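Local atomic coordinates of conserved hypothetical secreted protein (PDB entry 4RNZ), a protein that is a cell shape-determining M23B-family metallopeptidase of Helicobacter pylori that carries zinc and probably cleaves peptide cross-links or stems of peptidoglycan. Residues S174-Y178 with G315-T319; S236-F242 with V253-L257; L257-R261 with Y305-R309. One frame throughout, in Å; residues are numbered along the deposited sequence.

Interaction 1 of 3, residues S174-Y178 with G315-T319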
# COMPACT_ATOMS: atom_id res chain seq x y z
N SER A 174 -5.08 11.05 6.57
CA SER A 174 -5.78 9.77 6.80
C SER A 174 -6.39 9.17 5.52
O SER A 174 -6.53 7.95 5.41
CB SER A 174 -6.87 9.98 7.85
OG SER A 174 -7.68 11.06 7.47
N ASN A 175 -6.74 10.02 4.55
CA ASN A 175 -7.21 9.56 3.23
C ASN A 175 -6.16 8.85 2.35
O ASN A 175 -6.50 8.38 1.27
CB ASN A 175 -7.88 10.70 2.44
CG ASN A 175 -6.89 11.74 1.92
OD1 ASN A 175 -5.68 11.47 1.78
ND2 ASN A 175 -7.39 12.93 1.61
N GLY A 176 -4.90 8.81 2.78
CA GLY A 176 -3.84 8.08 2.05
C GLY A 176 -3.03 8.88 1.04
O GLY A 176 -2.01 8.40 0.53
N HIS A 177 -3.46 10.11 0.75
CA HIS A 177 -2.75 11.01 -0.16
C HIS A 177 -1.78 11.94 0.60
O HIS A 177 -1.92 12.10 1.80
CB HIS A 177 -3.76 11.83 -0.94
CG HIS A 177 -4.67 10.99 -1.79
ND1 HIS A 177 -4.74 11.11 -3.16
CD2 HIS A 177 -5.54 9.99 -1.46
CE1 HIS A 177 -5.62 10.24 -3.64
NE2 HIS A 177 -6.11 9.55 -2.63
N TYR A 178 -0.82 12.52 -0.13
CA TYR A 178 0.18 13.45 0.42
C TYR A 178 -0.21 14.88 0.09
O TYR A 178 -0.72 15.14 -1.01
CB TYR A 178 1.55 13.21 -0.20
CG TYR A 178 2.26 11.89 0.11
CD1 TYR A 178 2.42 11.43 1.44
CD2 TYR A 178 2.84 11.15 -0.93
CE1 TYR A 178 3.11 10.24 1.69
CE2 TYR A 178 3.52 9.97 -0.70
CZ TYR A 178 3.66 9.51 0.61
OH TYR A 178 4.37 8.33 0.80
N GLY A 315 -10.58 7.97 -5.37
CA GLY A 315 -9.83 9.12 -4.89
C GLY A 315 -8.81 9.68 -5.84
O GLY A 315 -8.43 10.84 -5.73
N TYR A 316 -8.34 8.87 -6.79
CA TYR A 316 -7.34 9.32 -7.75
C TYR A 316 -7.90 9.54 -9.14
O TYR A 316 -7.13 9.90 -10.06
CB TYR A 316 -6.25 8.27 -7.92
CG TYR A 316 -5.23 8.19 -6.84
CD1 TYR A 316 -4.17 9.11 -6.78
CD2 TYR A 316 -5.28 7.16 -5.91
CE1 TYR A 316 -3.20 9.01 -5.79
CE2 TYR A 316 -4.32 7.06 -4.92
CZ TYR A 316 -3.28 7.98 -4.87
OH TYR A 316 -2.33 7.85 -3.88
N ILE A 317 -9.18 9.26 -9.34
CA ILE A 317 -9.78 9.56 -10.64
C ILE A 317 -10.34 10.97 -10.59
O ILE A 317 -11.30 11.24 -9.91
CB ILE A 317 -10.83 8.52 -11.03
CG1 ILE A 317 -10.12 7.18 -11.24
CG2 ILE A 317 -11.56 8.95 -12.30
CD1 ILE A 317 -11.02 6.02 -11.59
N ARG A 318 -9.64 11.88 -11.23
CA ARG A 318 -9.90 13.30 -11.15
C ARG A 318 -9.10 13.92 -12.27
O ARG A 318 -8.24 13.28 -12.80
CB ARG A 318 -9.40 13.87 -9.83
CG ARG A 318 -7.88 13.93 -9.70
CD ARG A 318 -7.41 13.50 -8.32
NE ARG A 318 -6.01 13.05 -8.28
CZ ARG A 318 -5.39 12.75 -7.14
NH1 ARG A 318 -6.04 12.85 -6.01
NH2 ARG A 318 -4.11 12.36 -7.14
N THR A 319 -9.34 15.19 -12.56
CA THR A 319 -8.60 15.87 -13.61
C THR A 319 -7.58 16.83 -13.06
O THR A 319 -6.60 17.14 -13.70
CB THR A 319 -9.53 16.67 -14.51
OG1 THR A 319 -10.63 15.86 -14.90
CG2 THR A 319 -8.79 17.11 -15.70
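H177 supplies more than half of the 160 Å² buried here: the CE1 tip of its imidazole points at Y316, G315 O and R318, with Y316 OH over one ring face. CE1 is the closest atom to all three, lying 3.5 Å from Y316 CE1, 3.6 Å from G315 O and 3.6 Å from R318 NH1. Y316 has the next largest area buried, 37 Å². Its CA-to-CB bond runs sideways, yet the ring swings across so that H177 CE1 sits over its face; the two ring centroids are 4.2 Å apart and the planes meet at 31°, an oblique aromatic pair. The imidazole is presented by a tight bend, in which N175 OD1 accepts from H177 N (2.8 Å between these atoms), forming an Asx turn. G176, in the middle of this bend, has a positive phi of 93°, where a CB would be jammed against the preceding carbonyl. The bend joins strands 166-172 and 178-179 in the Csd3 second domain, whereas 315-319 belongs to the loop running from strand 309-311 of the M23 peptidase sheet toward helix 326-348, so the contact ties two parts of the chain 137 residues apart. R318 and G315 each have 14 Å² buried. H177 ND1 has its partner outside the two segments, E185 OE2, to which it is hydrogen-bonded, while E185 OE1 forms a salt bridge with R318 NH1. R318 NH2 is hydrogen-bonded to F189 O.

Interaction 2 of 3, residues S236-F242 with V253-L257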
# COMPACT_ATOMS: atom_id res chain seq x y z
N SER A 236 -3.38 4.14 -16.11
CA SER A 236 -2.12 4.85 -15.98
C SER A 236 -1.04 4.26 -16.89
O SER A 236 -1.19 3.19 -17.48
CB SER A 236 -1.60 4.74 -14.55
OG SER A 236 -1.18 3.40 -14.28
N ASP A 237 0.07 4.99 -16.97
CA ASP A 237 1.30 4.43 -17.48
C ASP A 237 1.75 3.40 -16.48
O ASP A 237 1.35 3.43 -15.31
CB ASP A 237 2.42 5.47 -17.56
CG ASP A 237 2.21 6.49 -18.65
OD1 ASP A 237 1.22 6.42 -19.43
OD2 ASP A 237 3.07 7.38 -18.73
N GLY A 238 2.61 2.49 -16.94
CA GLY A 238 3.30 1.61 -16.01
C GLY A 238 3.88 0.39 -16.68
O GLY A 238 3.98 0.33 -17.91
N ARG A 239 4.24 -0.58 -15.85
CA ARG A 239 4.83 -1.84 -16.33
C ARG A 239 4.05 -3.02 -15.79
O ARG A 239 3.73 -3.08 -14.60
CB ARG A 239 6.30 -1.95 -15.90
CG ARG A 239 7.04 -3.02 -16.67
CD ARG A 239 8.53 -3.03 -16.35
NE ARG A 239 9.25 -4.00 -17.17
CZ ARG A 239 10.57 -4.23 -17.09
NH1 ARG A 239 11.31 -3.54 -16.23
NH2 ARG A 239 11.14 -5.13 -17.88
N VAL A 240 3.76 -3.97 -16.67
CA VAL A 240 3.02 -5.16 -16.27
C VAL A 240 3.90 -6.01 -15.36
O VAL A 240 5.00 -6.34 -15.71
CB VAL A 240 2.62 -6.01 -17.48
CG1 VAL A 240 1.90 -7.29 -17.04
CG2 VAL A 240 1.71 -5.21 -18.38
N GLY A 241 3.38 -6.35 -14.19
CA GLY A 241 4.09 -7.20 -13.23
C GLY A 241 3.60 -8.62 -13.34
O GLY A 241 4.36 -9.54 -13.55
N PHE A 242 2.31 -8.81 -13.18
CA PHE A 242 1.71 -10.12 -13.29
C PHE A 242 0.61 -10.05 -14.33
O PHE A 242 -0.06 -9.03 -14.50
CB PHE A 242 1.15 -10.58 -11.95
CG PHE A 242 0.39 -11.88 -12.03
CD1 PHE A 242 -0.97 -11.89 -12.34
CD2 PHE A 242 1.03 -13.10 -11.78
CE1 PHE A 242 -1.68 -13.08 -12.42
CE2 PHE A 242 0.32 -14.29 -11.86
CZ PHE A 242 -1.03 -14.28 -12.19
N VAL A 253 -4.52 -8.58 -14.78
CA VAL A 253 -3.29 -7.88 -15.13
C VAL A 253 -2.99 -6.95 -13.98
O VAL A 253 -3.90 -6.31 -13.44
CB VAL A 253 -3.49 -7.01 -16.39
CG1 VAL A 253 -2.28 -6.09 -16.62
CG2 VAL A 253 -3.75 -7.88 -17.61
N GLU A 254 -1.71 -6.88 -13.63
CA GLU A 254 -1.22 -6.00 -12.59
C GLU A 254 -0.16 -5.14 -13.22
O GLU A 254 0.69 -5.64 -13.94
CB GLU A 254 -0.65 -6.80 -11.40
CG GLU A 254 -1.67 -7.80 -10.84
CD GLU A 254 -1.24 -8.42 -9.51
OE1 GLU A 254 -0.12 -8.11 -9.06
OE2 GLU A 254 -2.03 -9.19 -8.93
N ILE A 255 -0.27 -3.84 -12.98
CA ILE A 255 0.63 -2.85 -13.53
C ILE A 255 1.20 -2.03 -12.39
O ILE A 255 0.48 -1.67 -11.46
CB ILE A 255 -0.13 -1.94 -14.52
CG1 ILE A 255 -0.43 -2.71 -15.81
CG2 ILE A 255 0.67 -0.67 -14.83
CD1 ILE A 255 -1.63 -2.19 -16.59
N HIS A 256 2.49 -1.71 -12.48
CA HIS A 256 3.19 -0.92 -11.47
C HIS A 256 3.65 0.42 -12.00
O HIS A 256 4.14 0.51 -13.13
CB HIS A 256 4.43 -1.65 -10.96
CG HIS A 256 4.14 -2.95 -10.31
ND1 HIS A 256 3.73 -4.06 -11.02
CD2 HIS A 256 4.20 -3.33 -9.02
CE1 HIS A 256 3.54 -5.07 -10.18
NE2 HIS A 256 3.83 -4.66 -8.97
N LEU A 257 3.50 1.44 -11.17
CA LEU A 257 3.95 2.78 -11.48
C LEU A 257 4.31 3.45 -10.18
O LEU A 257 3.44 3.67 -9.32
CB LEU A 257 2.85 3.58 -12.21
CG LEU A 257 3.25 5.01 -12.60
CD1 LEU A 257 4.32 5.01 -13.68
CD2 LEU A 257 2.04 5.82 -13.05
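Strands 238-242 and 253-257 pair antiparallel, the axes of these short segments 4.3 Å apart at closest approach and their N-to-C directions at 137°. Four main-chain bonds join them: R239 N to H256 O (2.9 Å), H256 N to R239 O (2.8 Å), G241 N to E254 O and E254 N to F242 O (both 2.8 Å). G241 and F242, both opposite E254, form a classic beta bulge. Three carbonyls also receive CA-H...O contacts: R239 O from I255 CA and E254 O from V240 CA, both 3.3 Å, and F242 O from V253 CA, 3.5 Å. V240 and I255 form the non-hydrogen-bonded pair next to R239/H256, with V240 CG2 4.2 Å from I255 CG1. G238 comes so close that a CB would clash with I255 CG2 and H256 O. S236 OG donates to D237 O at 2.7 Å. Several side-chain polar atoms find partners outside: E254 bridges K246 and R261, D237 OD1 accepts from K282 N, and R239 NE donates to G277 O. The E254 side chain lies about 13 Å from the zinc ion. In the antiparallel M23 peptidase sheet, strand 238-243 is flanked on its other edge by strand 279-280, and strand 252-257 by strand 260-267.

Interaction 3 of 3, residues L257-R261 with Y305-R309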
# COMPACT_ATOMS: atom_id res chain seq x y z
N LEU A 257 3.50 1.44 -11.17
CA LEU A 257 3.95 2.78 -11.48
C LEU A 257 4.31 3.45 -10.18
O LEU A 257 3.44 3.67 -9.32
CB LEU A 257 2.85 3.58 -12.21
CG LEU A 257 3.25 5.01 -12.60
CD1 LEU A 257 4.32 5.01 -13.68
CD2 LEU A 257 2.04 5.82 -13.05
N ASN A 258 5.59 3.80 -10.04
CA ASN A 258 6.10 4.38 -8.80
C ASN A 258 5.66 3.50 -7.62
O ASN A 258 5.87 2.30 -7.67
CB ASN A 258 5.67 5.84 -8.66
CG ASN A 258 6.16 6.72 -9.81
OD1 ASN A 258 7.04 6.34 -10.57
ND2 ASN A 258 5.59 7.90 -9.93
N GLU A 259 5.01 4.05 -6.60
CA GLU A 259 4.58 3.24 -5.45
C GLU A 259 3.19 2.60 -5.62
O GLU A 259 2.67 1.99 -4.68
CB GLU A 259 4.68 4.05 -4.16
CG GLU A 259 3.72 5.22 -3.97
CD GLU A 259 4.27 6.55 -4.49
OE1 GLU A 259 4.50 6.65 -5.72
OE2 GLU A 259 4.43 7.51 -3.68
N LEU A 260 2.62 2.70 -6.82
CA LEU A 260 1.34 2.07 -7.10
C LEU A 260 1.42 0.71 -7.76
O LEU A 260 2.23 0.44 -8.65
CB LEU A 260 0.42 2.98 -7.95
CG LEU A 260 -0.06 4.34 -7.42
CD1 LEU A 260 -1.09 4.98 -8.37
CD2 LEU A 260 -0.64 4.26 -6.02
N ARG A 261 0.49 -0.14 -7.34
CA ARG A 261 0.16 -1.34 -8.06
C ARG A 261 -1.34 -1.29 -8.41
O ARG A 261 -2.19 -1.11 -7.53
CB ARG A 261 0.48 -2.52 -7.17
CG ARG A 261 0.21 -3.91 -7.70
CD ARG A 261 0.60 -4.93 -6.61
NE ARG A 261 -0.37 -5.96 -6.68
CZ ARG A 261 -1.26 -6.30 -5.76
NH1 ARG A 261 -1.28 -5.80 -4.52
NH2 ARG A 261 -2.13 -7.21 -6.11
N TYR A 305 -3.23 -0.12 -5.11
CA TYR A 305 -2.40 -0.32 -3.90
C TYR A 305 -1.30 0.73 -3.88
O TYR A 305 -0.52 0.81 -4.82
CB TYR A 305 -1.75 -1.69 -3.94
CG TYR A 305 -2.77 -2.77 -3.84
CD1 TYR A 305 -3.44 -3.22 -4.97
CD2 TYR A 305 -3.10 -3.33 -2.60
CE1 TYR A 305 -4.44 -4.17 -4.86
CE2 TYR A 305 -4.09 -4.30 -2.50
CZ TYR A 305 -4.75 -4.70 -3.64
OH TYR A 305 -5.73 -5.65 -3.57
N LYS A 306 -1.26 1.54 -2.82
CA LYS A 306 -0.18 2.51 -2.62
C LYS A 306 0.73 1.99 -1.52
O LYS A 306 0.29 1.85 -0.39
CB LYS A 306 -0.73 3.87 -2.20
CG LYS A 306 0.36 4.91 -1.96
CD LYS A 306 -0.20 6.28 -1.57
CE LYS A 306 0.90 7.24 -1.13
NZ LYS A 306 0.44 8.66 -0.97
N ASN A 307 1.99 1.73 -1.84
CA ASN A 307 2.97 1.25 -0.84
C ASN A 307 2.48 -0.04 -0.17
O ASN A 307 2.61 -0.23 1.04
CB ASN A 307 3.27 2.35 0.19
CG ASN A 307 4.16 3.44 -0.39
OD1 ASN A 307 5.04 3.14 -1.16
ND2 ASN A 307 3.94 4.68 0.01
N SER A 308 1.87 -0.88 -1.00
CA SER A 308 1.36 -2.20 -0.64
C SER A 308 -0.04 -2.19 -0.02
O SER A 308 -0.65 -3.25 0.12
CB SER A 308 2.38 -2.95 0.25
OG SER A 308 2.14 -2.62 1.62
N ARG A 309 -0.57 -1.03 0.33
CA ARG A 309 -1.85 -0.93 1.00
C ARG A 309 -2.97 -0.55 0.02
O ARG A 309 -2.82 0.37 -0.75
CB ARG A 309 -1.78 0.09 2.11
CG ARG A 309 -0.81 -0.32 3.23
CD ARG A 309 -0.72 0.76 4.29
NE ARG A 309 0.05 1.90 3.82
CZ ARG A 309 1.36 2.10 4.01
NH1 ARG A 309 2.12 1.24 4.69
NH2 ARG A 309 1.92 3.20 3.53
O HOH W 1 5.61 7.21 -1.19
O HOH W 2 1.66 -0.77 -3.89
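Two beta turns, type II' from L257 to L260 and type I' from K306 to R309, lie at the same end of the antiparallel pair 260-267/299-306 in the M23 peptidase sheet; each closes a two-residue beta-hairpin. Y305 opens the second segment as the hydrogen-bonded partner of R261: Y305 N donates to R261 O at 2.8 Å and R261 N to Y305 O at 2.9 Å. Above its ring the R261 guanidinium lies flat in a cation-pi stack, CZ 4.1 Å from the ring centroid, and R261 also forms salt bridges with E38 and E254. The Y305 side chain is about 5 Å from that of the zinc ligand H301. K306 pairs with L260, CB to L260 CD2 at 3.8 Å, and its NZ donates to G176 O. N307, with positive phi in the type I' turn, extends the pairing through N to E259 O at 2.9 Å. S308 N donates to water 2, 2.9 Å away, which in turn donates to E259 O at 3.0 Å.

How the interactions relate
Interactions 2 and 3 belong to the same M23 peptidase sheet and share L257, the last residue of strand 252-257, from which a turn leads to strand 260-267; E254 OE1 and R261 NE, 3.2 Å apart, add a salt bridge. Interaction 3 is the buried one, near the chain centre, whereas interaction 2 is only partly buried and has exposed R239 and H256. Both rest on main-chain hydrogen bonds, to which interaction 3 adds a cation-pi stack and water bridges. Interaction 1, partly buried, joins loops instead and relies on side-chain packing, closing a long loop around the other two. It meets interaction 3 at K306 NZ, 2.9 Å from G176 O, but does not touch interaction 2.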